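DUF3863 domain-containing protein (Parabacteroides distasonis, PDB 3LM3) is of unknown function but is probably a carbohydrate-active enzyme, a putative glycoside hydrolase or deacetylase. Local coordinates at residues 116-122 and 396-402; 165-169 and 326-330; 188-192 and 339-343; 197-201 and 408-412; 218-224 and 239-245. Residue numbers count along the deposited sequence, not the author numbering.

Contact 1: 116-122 and 396-402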
# COMPACT_ATOMS: atom_id res chain seq x y z
N MSE A 116 10.15 12.60 0.27
CA MSE A 116 10.09 13.66 -0.77
C MSE A 116 10.60 14.97 -0.28
O MSE A 116 11.08 15.80 -1.08
CB MSE A 116 8.66 13.98 -1.17
CG MSE A 116 7.97 12.99 -1.98
SE MSE A 116 6.31 13.88 -2.58
CE MSE A 116 5.64 12.30 -3.43
N TYR A 117 10.47 15.22 1.03
CA TYR A 117 10.71 16.52 1.60
C TYR A 117 11.80 16.62 2.64
O TYR A 117 12.20 17.72 2.99
CB TYR A 117 9.40 17.08 2.21
CG TYR A 117 8.38 17.46 1.17
CD1 TYR A 117 7.51 16.55 0.62
CD2 TYR A 117 8.33 18.78 0.72
CE1 TYR A 117 6.59 16.91 -0.35
CE2 TYR A 117 7.40 19.15 -0.25
CZ TYR A 117 6.55 18.21 -0.77
OH TYR A 117 5.63 18.60 -1.73
N LEU A 118 12.29 15.49 3.15
CA LEU A 118 13.20 15.52 4.28
C LEU A 118 14.44 14.73 3.90
O LEU A 118 14.32 13.72 3.20
CB LEU A 118 12.56 14.88 5.50
CG LEU A 118 11.19 15.43 5.95
CD1 LEU A 118 10.59 14.51 7.03
CD2 LEU A 118 11.25 16.88 6.40
N PRO A 119 15.62 15.20 4.34
CA PRO A 119 16.81 14.41 4.13
C PRO A 119 16.70 13.04 4.80
O PRO A 119 16.04 12.89 5.83
CB PRO A 119 17.93 15.24 4.77
CG PRO A 119 17.35 16.50 5.19
CD PRO A 119 15.88 16.46 5.05
N ARG A 120 17.38 12.07 4.22
CA ARG A 120 17.36 10.69 4.75
C ARG A 120 17.68 10.65 6.24
O ARG A 120 16.97 9.97 6.99
CB ARG A 120 18.34 9.82 3.94
CG ARG A 120 17.90 9.55 2.52
CD ARG A 120 19.02 9.05 1.66
NE ARG A 120 18.51 8.59 0.38
CZ ARG A 120 18.26 9.35 -0.69
NH1 ARG A 120 18.46 10.67 -0.67
NH2 ARG A 120 17.76 8.80 -1.77
N GLU A 121 18.71 11.36 6.67
CA GLU A 121 19.13 11.33 8.07
C GLU A 121 18.05 11.88 8.99
O GLU A 121 17.91 11.42 10.12
CB GLU A 121 20.44 12.10 8.29
CG GLU A 121 21.67 11.44 7.69
N ARG A 122 17.30 12.88 8.53
CA ARG A 122 16.21 13.44 9.31
C ARG A 122 15.04 12.46 9.44
O ARG A 122 14.48 12.33 10.53
CB ARG A 122 15.74 14.77 8.70
CG ARG A 122 14.54 15.36 9.44
CD ARG A 122 14.31 16.78 9.04
NE ARG A 122 13.14 17.31 9.70
CZ ARG A 122 12.68 18.55 9.53
NH1 ARG A 122 13.31 19.39 8.70
NH2 ARG A 122 11.62 18.97 10.20
N GLU A 396 17.97 6.63 -6.58
CA GLU A 396 16.96 7.49 -6.03
C GLU A 396 17.40 8.95 -6.12
O GLU A 396 18.60 9.23 -6.29
CB GLU A 396 16.71 7.13 -4.55
CG GLU A 396 16.13 5.76 -4.28
CD GLU A 396 16.13 5.42 -2.81
OE1 GLU A 396 16.85 6.08 -2.00
OE2 GLU A 396 15.34 4.53 -2.44
N PRO A 397 16.45 9.87 -5.95
CA PRO A 397 16.85 11.29 -5.86
C PRO A 397 17.85 11.58 -4.75
O PRO A 397 17.80 10.96 -3.69
CB PRO A 397 15.52 12.01 -5.63
CG PRO A 397 14.51 11.08 -6.15
CD PRO A 397 14.99 9.70 -5.89
N ALA A 398 18.75 12.53 -5.00
CA ALA A 398 19.62 13.03 -4.00
C ALA A 398 18.78 13.66 -2.88
O ALA A 398 17.60 14.02 -3.09
CB ALA A 398 20.56 14.08 -4.62
N ASP A 399 19.37 13.70 -1.69
CA ASP A 399 18.63 14.19 -0.51
C ASP A 399 17.89 15.50 -0.81
O ASP A 399 18.50 16.51 -1.20
CB ASP A 399 19.58 14.48 0.64
CG ASP A 399 19.69 13.37 1.65
OD1 ASP A 399 18.86 12.44 1.67
OD2 ASP A 399 20.62 13.46 2.47
N PRO A 400 16.58 15.51 -0.62
CA PRO A 400 15.81 16.72 -0.71
C PRO A 400 15.79 17.47 0.62
O PRO A 400 16.44 17.08 1.59
CB PRO A 400 14.43 16.21 -1.02
CG PRO A 400 14.35 14.94 -0.25
CD PRO A 400 15.71 14.35 -0.31
N SER A 401 15.05 18.58 0.62
CA SER A 401 14.77 19.33 1.84
C SER A 401 13.41 20.01 1.61
O SER A 401 12.88 19.98 0.51
CB SER A 401 15.89 20.32 2.14
OG SER A 401 15.85 21.41 1.25
N PRO A 402 12.82 20.61 2.66
CA PRO A 402 11.43 21.05 2.46
C PRO A 402 11.23 22.13 1.38
O PRO A 402 10.17 22.18 0.77
CB PRO A 402 11.01 21.52 3.87
CG PRO A 402 11.86 20.68 4.79
CD PRO A 402 13.19 20.56 4.08
O HOH W 1 18.40 5.67 0.08
O HOH W 2 20.70 12.67 4.92
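The side chain of R120 reaches along the loop 396-402 and overlaps it from E396 to D399, the guanidinium meeting every partner at its edge. NH2 of R120 forms a salt bridge with OE1 of E396 (2.9 Å) and a hydrogen bond to O of P397 (2.9 Å), while NH1 of R120 forms a second salt bridge with OD1 of D399 (3.0 Å). That same OD1 of D399 accepts from the backbone N of R120 (3.0 Å, nearly straight), so one carboxylate binds the first turn of the helix by main chain and side chain. Waters extend the network, one joining R120 NE to E396 OE1, another E121 N to D399 OD2. Beside this polar end lie prolines: CB of P400 touches O of M116 at 3.4 Å, and L118 CD2 meets P402 CG at 4.2 Å. A charged network thus ties an irregular loop to a helix start: the loop, following strand 383-389, lies across the junction between helices 114-117 and 120-138, with P119 at the N-cap.

Contact 2: 165-169 and 326-330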
# COMPACT_ATOMS: atom_id res chain seq x y z
N ASN A 165 15.81 -2.64 14.50
CA ASN A 165 15.35 -4.01 14.50
C ASN A 165 13.86 -4.11 14.16
O ASN A 165 13.09 -4.88 14.78
CB ASN A 165 15.68 -4.68 15.85
CG ASN A 165 15.57 -6.18 15.82
OD1 ASN A 165 15.79 -6.83 14.78
ND2 ASN A 165 15.27 -6.76 16.97
N ILE A 166 13.44 -3.32 13.16
CA ILE A 166 12.07 -3.34 12.63
C ILE A 166 12.20 -3.74 11.18
O ILE A 166 12.98 -3.14 10.45
CB ILE A 166 11.36 -2.00 12.80
CG1 ILE A 166 11.01 -1.80 14.28
CG2 ILE A 166 10.12 -1.93 11.87
CD1 ILE A 166 10.52 -0.38 14.61
N HIS A 167 11.48 -4.79 10.79
CA HIS A 167 11.75 -5.49 9.54
C HIS A 167 10.53 -5.50 8.60
O HIS A 167 10.50 -6.28 7.66
CB HIS A 167 12.25 -6.91 9.79
CG HIS A 167 13.51 -6.94 10.59
ND1 HIS A 167 14.75 -6.72 10.02
CD2 HIS A 167 13.72 -7.12 11.91
CE1 HIS A 167 15.68 -6.79 10.97
NE2 HIS A 167 15.08 -6.98 12.13
N VAL A 168 9.58 -4.60 8.86
CA VAL A 168 8.45 -4.40 7.96
C VAL A 168 8.22 -2.90 7.83
O VAL A 168 8.29 -2.16 8.83
CB VAL A 168 7.18 -5.06 8.51
CG1 VAL A 168 5.97 -4.86 7.52
CG2 VAL A 168 7.44 -6.52 8.80
N ALA A 169 7.92 -2.41 6.63
CA ALA A 169 7.44 -1.06 6.49
C ALA A 169 6.47 -0.96 5.33
O ALA A 169 6.68 -1.58 4.28
CB ALA A 169 8.57 -0.03 6.29
N GLY A 326 3.64 -8.59 7.60
CA GLY A 326 5.00 -8.53 7.06
C GLY A 326 5.91 -9.57 7.69
O GLY A 326 6.72 -10.17 7.00
N GLU A 327 5.76 -9.79 8.99
CA GLU A 327 6.60 -10.81 9.64
C GLU A 327 6.16 -12.22 9.26
O GLU A 327 7.03 -13.08 9.15
CB GLU A 327 6.66 -10.64 11.15
CG GLU A 327 7.45 -9.41 11.59
CD GLU A 327 8.94 -9.50 11.29
OE1 GLU A 327 9.49 -10.59 11.00
OE2 GLU A 327 9.58 -8.45 11.36
N LEU A 328 4.87 -12.45 9.00
CA LEU A 328 4.48 -13.76 8.44
C LEU A 328 5.13 -14.00 7.08
O LEU A 328 5.62 -15.10 6.80
CB LEU A 328 2.95 -13.88 8.29
CG LEU A 328 2.17 -14.12 9.56
CD1 LEU A 328 0.68 -13.92 9.32
CD2 LEU A 328 2.48 -15.54 10.14
N TRP A 329 5.18 -12.97 6.25
CA TRP A 329 5.82 -13.08 4.94
C TRP A 329 7.32 -13.37 5.10
O TRP A 329 7.86 -14.28 4.48
CB TRP A 329 5.54 -11.84 4.09
CG TRP A 329 6.01 -11.95 2.69
CD1 TRP A 329 5.29 -12.36 1.61
CD2 TRP A 329 7.31 -11.61 2.19
NE1 TRP A 329 6.06 -12.32 0.48
CE2 TRP A 329 7.31 -11.86 0.81
CE3 TRP A 329 8.48 -11.12 2.79
CZ2 TRP A 329 8.43 -11.63 0.00
CZ3 TRP A 329 9.58 -10.89 1.99
CH2 TRP A 329 9.55 -11.14 0.62
N ARG A 330 7.96 -12.62 5.98
CA ARG A 330 9.40 -12.73 6.23
C ARG A 330 9.77 -14.10 6.81
O ARG A 330 10.89 -14.58 6.60
CB ARG A 330 9.79 -11.61 7.19
CG ARG A 330 11.24 -11.55 7.60
CD ARG A 330 11.57 -10.14 8.18
NE ARG A 330 12.93 -10.09 8.71
CZ ARG A 330 13.28 -10.36 9.96
NH1 ARG A 330 12.40 -10.64 10.92
NH2 ARG A 330 14.58 -10.31 10.28
O HOH W 3 9.40 -6.04 12.37
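H167, V168 and R330 bury most of the surface here: the first and last form one stack, and V168 packs against the helix backbone. The guanidinium of R330 lies flat on the imidazole of H167, their centres 3.8 Å apart and their planes within 5° of parallel. Both partners of this stack are held from their edges: NE2 of H167 donates to OD1 of N165 (2.7 Å), and NH1 of R330 forms a salt bridge with OE1 of E327 (2.9 Å), one helical turn back. A second salt bridge, to D211, engages NH2 of R330, and the main-chain O of D211 takes the ND1 hydrogen of H167. The contact joins the start of strand 168-172, which runs parallel between strands 146-148 and 213-216, to helix 322-332, consistent with the beta/alpha architecture of the glycoside hydrolase/deacetylase clan. V168 supplies the apolar part, its CG2 lying 3.6 Å from C of G326; an ideal CB on that glycine would fall 2.3 Å from V168 CG1, so the close approach depends on the missing side chain. A water also links the segments, accepting from N of H167 (2.9 Å) and donating to OE2 of E327 (2.6 Å).

Contact 3: 188-192 and 339-343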
# COMPACT_ATOMS: atom_id res chain seq x y z
N PRO A 188 7.07 -3.99 -7.47
CA PRO A 188 6.03 -5.00 -7.25
C PRO A 188 4.97 -4.48 -6.31
O PRO A 188 5.23 -3.59 -5.50
CB PRO A 188 6.78 -6.18 -6.57
CG PRO A 188 8.25 -5.93 -6.92
CD PRO A 188 8.38 -4.42 -6.90
N SER A 189 3.76 -5.02 -6.42
CA SER A 189 2.67 -4.65 -5.53
C SER A 189 2.56 -5.57 -4.34
O SER A 189 1.91 -5.22 -3.37
CB SER A 189 1.36 -4.58 -6.28
OG SER A 189 0.92 -5.86 -6.67
N TYR A 190 3.16 -6.74 -4.40
CA TYR A 190 3.19 -7.67 -3.27
C TYR A 190 4.55 -7.57 -2.60
O TYR A 190 5.45 -6.83 -3.07
CB TYR A 190 2.85 -9.10 -3.72
CG TYR A 190 1.40 -9.57 -3.47
CD1 TYR A 190 0.33 -8.67 -3.41
CD2 TYR A 190 1.14 -10.93 -3.35
CE1 TYR A 190 -0.96 -9.12 -3.19
CE2 TYR A 190 -0.15 -11.40 -3.12
CZ TYR A 190 -1.20 -10.49 -3.06
OH TYR A 190 -2.50 -10.96 -2.93
N PRO A 191 4.72 -8.26 -1.46
CA PRO A 191 5.86 -7.93 -0.61
C PRO A 191 7.19 -8.33 -1.22
O PRO A 191 7.29 -9.33 -1.95
CB PRO A 191 5.60 -8.74 0.66
CG PRO A 191 4.08 -8.83 0.67
CD PRO A 191 3.72 -9.10 -0.76
N PHE A 192 8.22 -7.53 -0.94
CA PHE A 192 9.57 -7.81 -1.41
C PHE A 192 10.59 -7.17 -0.47
O PHE A 192 10.25 -6.27 0.29
CB PHE A 192 9.79 -7.29 -2.84
CG PHE A 192 9.64 -5.78 -3.00
CD1 PHE A 192 8.40 -5.21 -3.08
CD2 PHE A 192 10.76 -4.95 -3.06
CE1 PHE A 192 8.25 -3.84 -3.22
CE2 PHE A 192 10.61 -3.57 -3.19
CZ PHE A 192 9.36 -3.02 -3.25
N TRP A 339 10.01 -15.72 -4.31
CA TRP A 339 8.67 -15.33 -4.74
C TRP A 339 8.61 -15.02 -6.22
O TRP A 339 9.60 -14.72 -6.86
CB TRP A 339 8.14 -14.13 -3.94
CG TRP A 339 9.01 -12.91 -3.96
CD1 TRP A 339 9.94 -12.57 -3.03
CD2 TRP A 339 9.02 -11.86 -4.95
NE1 TRP A 339 10.52 -11.38 -3.35
CE2 TRP A 339 9.99 -10.93 -4.54
CE3 TRP A 339 8.31 -11.62 -6.11
CZ2 TRP A 339 10.28 -9.79 -5.27
CZ3 TRP A 339 8.60 -10.47 -6.84
CH2 TRP A 339 9.59 -9.58 -6.42
N ASN A 340 7.40 -15.14 -6.76
CA ASN A 340 7.13 -14.90 -8.16
C ASN A 340 5.63 -14.71 -8.21
O ASN A 340 4.89 -15.66 -8.00
CB ASN A 340 7.62 -16.09 -9.01
CG ASN A 340 7.50 -15.85 -10.49
OD1 ASN A 340 6.66 -15.11 -10.95
ND2 ASN A 340 8.39 -16.50 -11.25
N TYR A 341 5.17 -13.47 -8.39
CA TYR A 341 3.75 -13.15 -8.27
C TYR A 341 3.08 -12.97 -9.63
O TYR A 341 3.66 -12.42 -10.58
CB TYR A 341 3.54 -11.88 -7.49
CG TYR A 341 4.22 -11.83 -6.14
CD1 TYR A 341 3.96 -12.79 -5.16
CD2 TYR A 341 5.08 -10.79 -5.82
CE1 TYR A 341 4.55 -12.72 -3.90
CE2 TYR A 341 5.68 -10.70 -4.57
CZ TYR A 341 5.42 -11.68 -3.62
OH TYR A 341 5.97 -11.58 -2.35
N ARG A 342 1.86 -13.48 -9.71
CA ARG A 342 1.02 -13.36 -10.89
C ARG A 342 -0.38 -12.95 -10.47
O ARG A 342 -0.87 -13.41 -9.43
CB ARG A 342 0.94 -14.69 -11.63
CG ARG A 342 2.25 -15.11 -12.24
CD ARG A 342 2.20 -16.51 -12.80
NE ARG A 342 1.94 -17.45 -11.72
CZ ARG A 342 1.44 -18.67 -11.83
NH1 ARG A 342 1.13 -19.19 -13.02
NH2 ARG A 342 1.27 -19.40 -10.72
N PHE A 343 -0.99 -12.09 -11.29
CA PHE A 343 -2.38 -11.70 -11.15
C PHE A 343 -3.06 -11.68 -12.49
O PHE A 343 -2.42 -11.36 -13.49
CB PHE A 343 -2.51 -10.32 -10.50
CG PHE A 343 -1.86 -10.24 -9.16
CD1 PHE A 343 -2.50 -10.71 -8.03
CD2 PHE A 343 -0.58 -9.71 -9.02
CE1 PHE A 343 -1.86 -10.71 -6.80
CE2 PHE A 343 0.05 -9.69 -7.76
CZ PHE A 343 -0.60 -10.17 -6.66
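This is a buried aromatic contact between the loop that precedes strand 194-195 and strand 341-346 with the residues leading into it: every second residue, W339 in the preceding loop, then Y341 and F343 in the strand, presents an aromatic ring to the same partner. At the centre, the edge of the Y190 ring points at the face of Y341 (centroids 5.3 Å apart, planes at 74°), and the face of Y190 in turn receives the edge of F343 (4.8 Å, 79°): two successive T-shaped pairs. CB of Y190 adds a CH-pi contact, 3.5 Å from the centroid of the Y341 ring. The one direct hydrogen bond runs from OH of Y341 to O of P191 (2.6 Å). W339 packs with its CZ2 3.5 Å from CB of F192 and its CH2 3.9 Å from CG of P188. Strand 341-346 is an outermost strand of the antiparallel sheet; helix 255-277 touches Y341 and F343, while strand 213-216 lies against P191 and F192.

Contact 4: 197-201 and 408-412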
# COMPACT_ATOMS: atom_id res chain seq x y z
N GLU A 197 19.83 0.22 -3.61
CA GLU A 197 19.75 1.16 -4.72
C GLU A 197 18.48 1.99 -4.77
O GLU A 197 18.52 3.12 -5.21
CB GLU A 197 19.89 0.44 -6.06
CG GLU A 197 21.25 -0.22 -6.26
CD GLU A 197 21.38 -0.97 -7.57
OE1 GLU A 197 20.49 -0.84 -8.46
OE2 GLU A 197 22.35 -1.73 -7.69
N HIS A 198 17.33 1.40 -4.41
CA HIS A 198 16.05 2.02 -4.66
C HIS A 198 14.95 1.22 -3.97
O HIS A 198 14.86 -0.00 -4.14
CB HIS A 198 15.78 2.05 -6.17
CG HIS A 198 14.73 3.04 -6.57
ND1 HIS A 198 13.39 2.93 -6.22
CD2 HIS A 198 14.83 4.17 -7.31
CE1 HIS A 198 12.73 3.96 -6.73
NE2 HIS A 198 13.58 4.71 -7.42
N PHE A 199 14.13 1.95 -3.21
CA PHE A 199 13.05 1.35 -2.43
C PHE A 199 12.02 0.58 -3.27
O PHE A 199 11.33 -0.29 -2.75
CB PHE A 199 12.37 2.39 -1.50
CG PHE A 199 11.39 3.31 -2.18
CD1 PHE A 199 11.79 4.23 -3.11
CD2 PHE A 199 10.06 3.32 -1.78
CE1 PHE A 199 10.88 5.10 -3.70
CE2 PHE A 199 9.14 4.20 -2.35
CZ PHE A 199 9.54 5.07 -3.34
N CYS A 200 11.89 0.90 -4.57
CA CYS A 200 10.96 0.22 -5.47
C CYS A 200 11.56 -1.02 -6.14
O CYS A 200 10.83 -1.79 -6.81
CB CYS A 200 10.52 1.16 -6.57
SG CYS A 200 9.37 2.44 -6.03
N LYS A 201 12.88 -1.21 -6.02
CA LYS A 201 13.61 -2.28 -6.70
C LYS A 201 13.82 -3.45 -5.74
O LYS A 201 14.39 -3.26 -4.66
CB LYS A 201 14.99 -1.76 -7.16
CG LYS A 201 15.85 -2.83 -7.75
CD LYS A 201 17.17 -2.29 -8.35
CE LYS A 201 18.22 -3.40 -8.40
NZ LYS A 201 19.26 -3.07 -9.44
N ASP A 408 9.38 12.87 -7.53
CA ASP A 408 9.33 11.74 -8.47
C ASP A 408 10.38 10.71 -8.14
O ASP A 408 11.56 10.85 -8.45
CB ASP A 408 9.46 12.22 -9.92
CG ASP A 408 9.28 11.09 -10.95
OD1 ASP A 408 9.01 9.93 -10.55
OD2 ASP A 408 9.39 11.38 -12.16
N TRP A 409 9.92 9.66 -7.46
CA TRP A 409 10.76 8.52 -7.08
C TRP A 409 10.47 7.26 -7.90
O TRP A 409 10.89 6.17 -7.53
CB TRP A 409 10.58 8.22 -5.58
CG TRP A 409 11.15 9.29 -4.70
CD1 TRP A 409 10.77 10.59 -4.65
CD2 TRP A 409 12.21 9.15 -3.74
NE1 TRP A 409 11.53 11.27 -3.74
CE2 TRP A 409 12.43 10.41 -3.18
CE3 TRP A 409 13.02 8.09 -3.34
CZ2 TRP A 409 13.42 10.64 -2.23
CZ3 TRP A 409 13.97 8.30 -2.36
CH2 TRP A 409 14.18 9.58 -1.84
N SER A 410 9.75 7.40 -9.01
CA SER A 410 9.38 6.23 -9.79
C SER A 410 10.56 5.53 -10.41
O SER A 410 11.54 6.16 -10.80
CB SER A 410 8.37 6.60 -10.88
OG SER A 410 7.15 7.08 -10.31
N LEU A 411 10.45 4.22 -10.50
CA LEU A 411 11.44 3.38 -11.18
C LEU A 411 10.86 3.02 -12.54
O LEU A 411 9.92 2.22 -12.65
CB LEU A 411 11.78 2.15 -10.32
CG LEU A 411 13.06 1.40 -10.70
CD1 LEU A 411 13.53 0.50 -9.54
CD2 LEU A 411 12.89 0.60 -12.01
N ILE A 412 11.40 3.64 -13.59
CA ILE A 412 10.87 3.52 -14.94
C ILE A 412 12.03 3.32 -15.89
O ILE A 412 13.07 4.02 -15.77
CB ILE A 412 10.08 4.80 -15.31
CG1 ILE A 412 8.80 4.89 -14.49
CG2 ILE A 412 9.71 4.87 -16.79
CD1 ILE A 412 8.01 6.20 -14.62
O HOH W 4 13.90 7.30 -8.77
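A type I beta turn from H198 to K201, closed by K201 N to H198 O (3.0 Å), packs here against an irregular loop from the C-terminal part of the chain, whose own start is an Asx turn. On the first side, ND1 of H198 accepts from N of C200 (3.0 Å). On the other, OD1 of D408 accepts from N of S410 (3.1 Å). The histidine then faces the loop: its CE1 lies 3.0 Å from O of W409, near the plane of the ring, and NE2 of H198 contacts a water at 2.9 Å that gives a weak hydrogen bond to O of S410 (3.3 Å). L411 buries the most area of all. Its CD1 sits over the face of the H198 ring in a CH-pi contact, 4.2 Å from the centroid, and approaches CB of K201 at 3.6 Å, while CB of L411 lies 4.1 Å from CB of C200. CE1 of F199 meets CB of W409 at 3.7 Å. K201 NZ forms a salt bridge with E197 OE1 (2.7 Å). The chemistry is therefore divided: many polar groups are met within each segment or by neighbouring loops, such as D185 for the S410 hydroxyl, and what passes between the segments is mainly packing, L411 on H198 and C200, F199 on W409, with the imidazole edge turned to a carbonyl and a water.

Contact 5: 218-224 and 239-245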
# COMPACT_ATOMS: atom_id res chain seq x y z
N TRP A 218 -2.58 0.47 -0.12
CA TRP A 218 -3.96 0.35 -0.60
C TRP A 218 -4.02 -0.56 -1.82
O TRP A 218 -3.49 -0.24 -2.89
CB TRP A 218 -4.56 1.69 -1.03
CG TRP A 218 -4.65 2.80 -0.04
CD1 TRP A 218 -5.78 3.19 0.63
CD2 TRP A 218 -3.62 3.71 0.34
NE1 TRP A 218 -5.51 4.28 1.41
CE2 TRP A 218 -4.19 4.63 1.23
CE3 TRP A 218 -2.28 3.83 0.01
CZ2 TRP A 218 -3.45 5.65 1.83
CZ3 TRP A 218 -1.54 4.86 0.59
CH2 TRP A 218 -2.14 5.75 1.50
N THR A 219 -4.72 -1.67 -1.72
CA THR A 219 -4.86 -2.57 -2.87
C THR A 219 -5.61 -1.87 -3.99
O THR A 219 -6.73 -1.40 -3.79
CB THR A 219 -5.57 -3.85 -2.46
OG1 THR A 219 -4.82 -4.48 -1.40
CG2 THR A 219 -5.73 -4.80 -3.66
N MSE A 220 -4.99 -1.85 -5.17
CA MSE A 220 -5.56 -1.23 -6.36
C MSE A 220 -6.36 -2.20 -7.22
O MSE A 220 -6.03 -3.38 -7.33
CB MSE A 220 -4.47 -0.66 -7.23
CG MSE A 220 -3.75 0.51 -6.64
SE MSE A 220 -4.88 2.04 -6.38
CE MSE A 220 -5.34 1.77 -4.58
N ASP A 221 -7.36 -1.65 -7.90
CA ASP A 221 -7.92 -2.32 -9.07
C ASP A 221 -6.91 -2.06 -10.17
O ASP A 221 -6.71 -0.92 -10.59
CB ASP A 221 -9.28 -1.73 -9.39
CG ASP A 221 -9.96 -2.41 -10.59
OD1 ASP A 221 -9.22 -2.80 -11.52
OD2 ASP A 221 -11.22 -2.58 -10.58
N PHE A 222 -6.26 -3.13 -10.64
CA PHE A 222 -5.17 -2.97 -11.60
C PHE A 222 -5.59 -2.26 -12.88
O PHE A 222 -4.80 -1.51 -13.47
CB PHE A 222 -4.56 -4.33 -11.97
CG PHE A 222 -3.77 -4.99 -10.87
CD1 PHE A 222 -2.66 -4.36 -10.33
CD2 PHE A 222 -4.02 -6.30 -10.50
CE1 PHE A 222 -1.89 -4.99 -9.38
CE2 PHE A 222 -3.24 -6.93 -9.54
CZ PHE A 222 -2.16 -6.29 -9.01
N ILE A 223 -6.82 -2.47 -13.32
CA ILE A 223 -7.29 -1.78 -14.53
C ILE A 223 -7.38 -0.27 -14.29
O ILE A 223 -6.94 0.53 -15.13
CB ILE A 223 -8.63 -2.39 -15.01
CG1 ILE A 223 -8.32 -3.81 -15.58
CG2 ILE A 223 -9.27 -1.52 -16.08
CD1 ILE A 223 -9.53 -4.67 -15.82
N CYS A 224 -7.91 0.15 -13.15
CA CYS A 224 -8.00 1.57 -12.84
C CYS A 224 -6.62 2.21 -12.70
O CYS A 224 -6.40 3.35 -13.10
CB CYS A 224 -8.78 1.79 -11.55
SG CYS A 224 -10.45 1.05 -11.54
N ASN A 239 -10.19 7.23 -12.01
CA ASN A 239 -9.38 7.55 -10.87
C ASN A 239 -8.34 6.49 -10.68
O ASN A 239 -8.65 5.32 -10.41
CB ASN A 239 -10.23 7.76 -9.62
CG ASN A 239 -9.46 8.37 -8.49
OD1 ASN A 239 -8.39 7.90 -8.12
ND2 ASN A 239 -10.00 9.47 -7.91
N SER A 240 -7.08 6.88 -10.86
CA SER A 240 -5.97 5.94 -10.76
C SER A 240 -5.70 5.35 -9.37
O SER A 240 -4.89 4.43 -9.25
CB SER A 240 -4.70 6.60 -11.26
OG SER A 240 -4.32 7.61 -10.39
N ARG A 241 -6.42 5.83 -8.35
CA ARG A 241 -6.31 5.28 -7.00
C ARG A 241 -7.47 4.43 -6.57
O ARG A 241 -7.59 4.06 -5.39
CB ARG A 241 -6.10 6.42 -5.99
CG ARG A 241 -4.83 7.22 -6.22
CD ARG A 241 -3.58 6.33 -6.21
NE ARG A 241 -3.49 5.61 -4.95
CZ ARG A 241 -2.66 4.60 -4.71
NH1 ARG A 241 -1.85 4.15 -5.66
NH2 ARG A 241 -2.68 4.04 -3.49
N ARG A 242 -8.31 4.04 -7.53
CA ARG A 242 -9.44 3.19 -7.21
C ARG A 242 -9.07 1.71 -6.98
O ARG A 242 -8.40 1.06 -7.81
CB ARG A 242 -10.47 3.29 -8.33
CG ARG A 242 -11.71 2.47 -8.05
CD ARG A 242 -12.89 2.97 -8.90
NE ARG A 242 -13.37 4.25 -8.40
CZ ARG A 242 -13.32 5.43 -9.02
NH1 ARG A 242 -12.86 5.56 -10.26
NH2 ARG A 242 -13.76 6.52 -8.41
N GLY A 243 -9.59 1.18 -5.87
CA GLY A 243 -9.45 -0.20 -5.52
C GLY A 243 -10.25 -0.50 -4.29
O GLY A 243 -11.49 -0.44 -4.33
N VAL A 244 -9.58 -0.77 -3.17
CA VAL A 244 -10.26 -0.98 -1.90
C VAL A 244 -10.37 0.25 -1.02
O VAL A 244 -11.10 0.23 -0.04
CB VAL A 244 -9.63 -2.13 -1.08
CG1 VAL A 244 -9.63 -3.46 -1.86
CG2 VAL A 244 -8.22 -1.75 -0.61
N GLY A 245 -9.70 1.33 -1.40
CA GLY A 245 -9.74 2.52 -0.57
C GLY A 245 -11.15 3.10 -0.57
O GLY A 245 -11.82 3.15 -1.61
O HOH W 5 -1.46 1.56 -3.00
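Two backbone hydrogen bonds hold these segments together: N of V244 donates to O of T219 (3.0 Å), and N of D221 donates to O of R242 (2.9 Å). They flank M220 and G243, which form a single beta bridge with CA atoms 4.1 Å apart. So tight a pairing depends on glycine, since an ideal CB on G243 would lie 2.1 Å from O of T219; instead its CA makes a CA-H...O contact with that oxygen at 3.4 Å. A water bridges O of W218 (2.7 Å) and NH2 of R241 (2.8 Å), whose NH1 binds O of W174. The methyl CE of selenomethionine M220 lies over a face of the R241 guanidinium, 3.7 Å from NH2, and also 3.3 Å from O of R241. Beyond, C224 SG packs 3.9 Å from CB of R242. Across the interface the direct hydrogen bonds are thus all main chain to main chain; R242 spends its charge on D352, while R241 meets 218-224 through a water and by its face against M220.

In the fold
The first segments of contacts 1 to 5 follow in sequence order, but their partners return in a different order, so contact 5 is nested within all the others whereas contacts 2, 3 and 4 cross one another. Spatially they form a connected series. Contact 1 touches contact 4 (centres 14 Å apart) through E396 and F199; contact 4 touches contact 3 (16 Å) through F192; and contact 3 touches both contact 2, by W329 and Y341, and contact 5, by F343 and F222, each 16 Å away. Contacts 1 and 4 fasten the long loop between strand 383-389 and helix 434-443 onto the part containing the parallel sheets, while contact 3 joins that part to the antiparallel sheet.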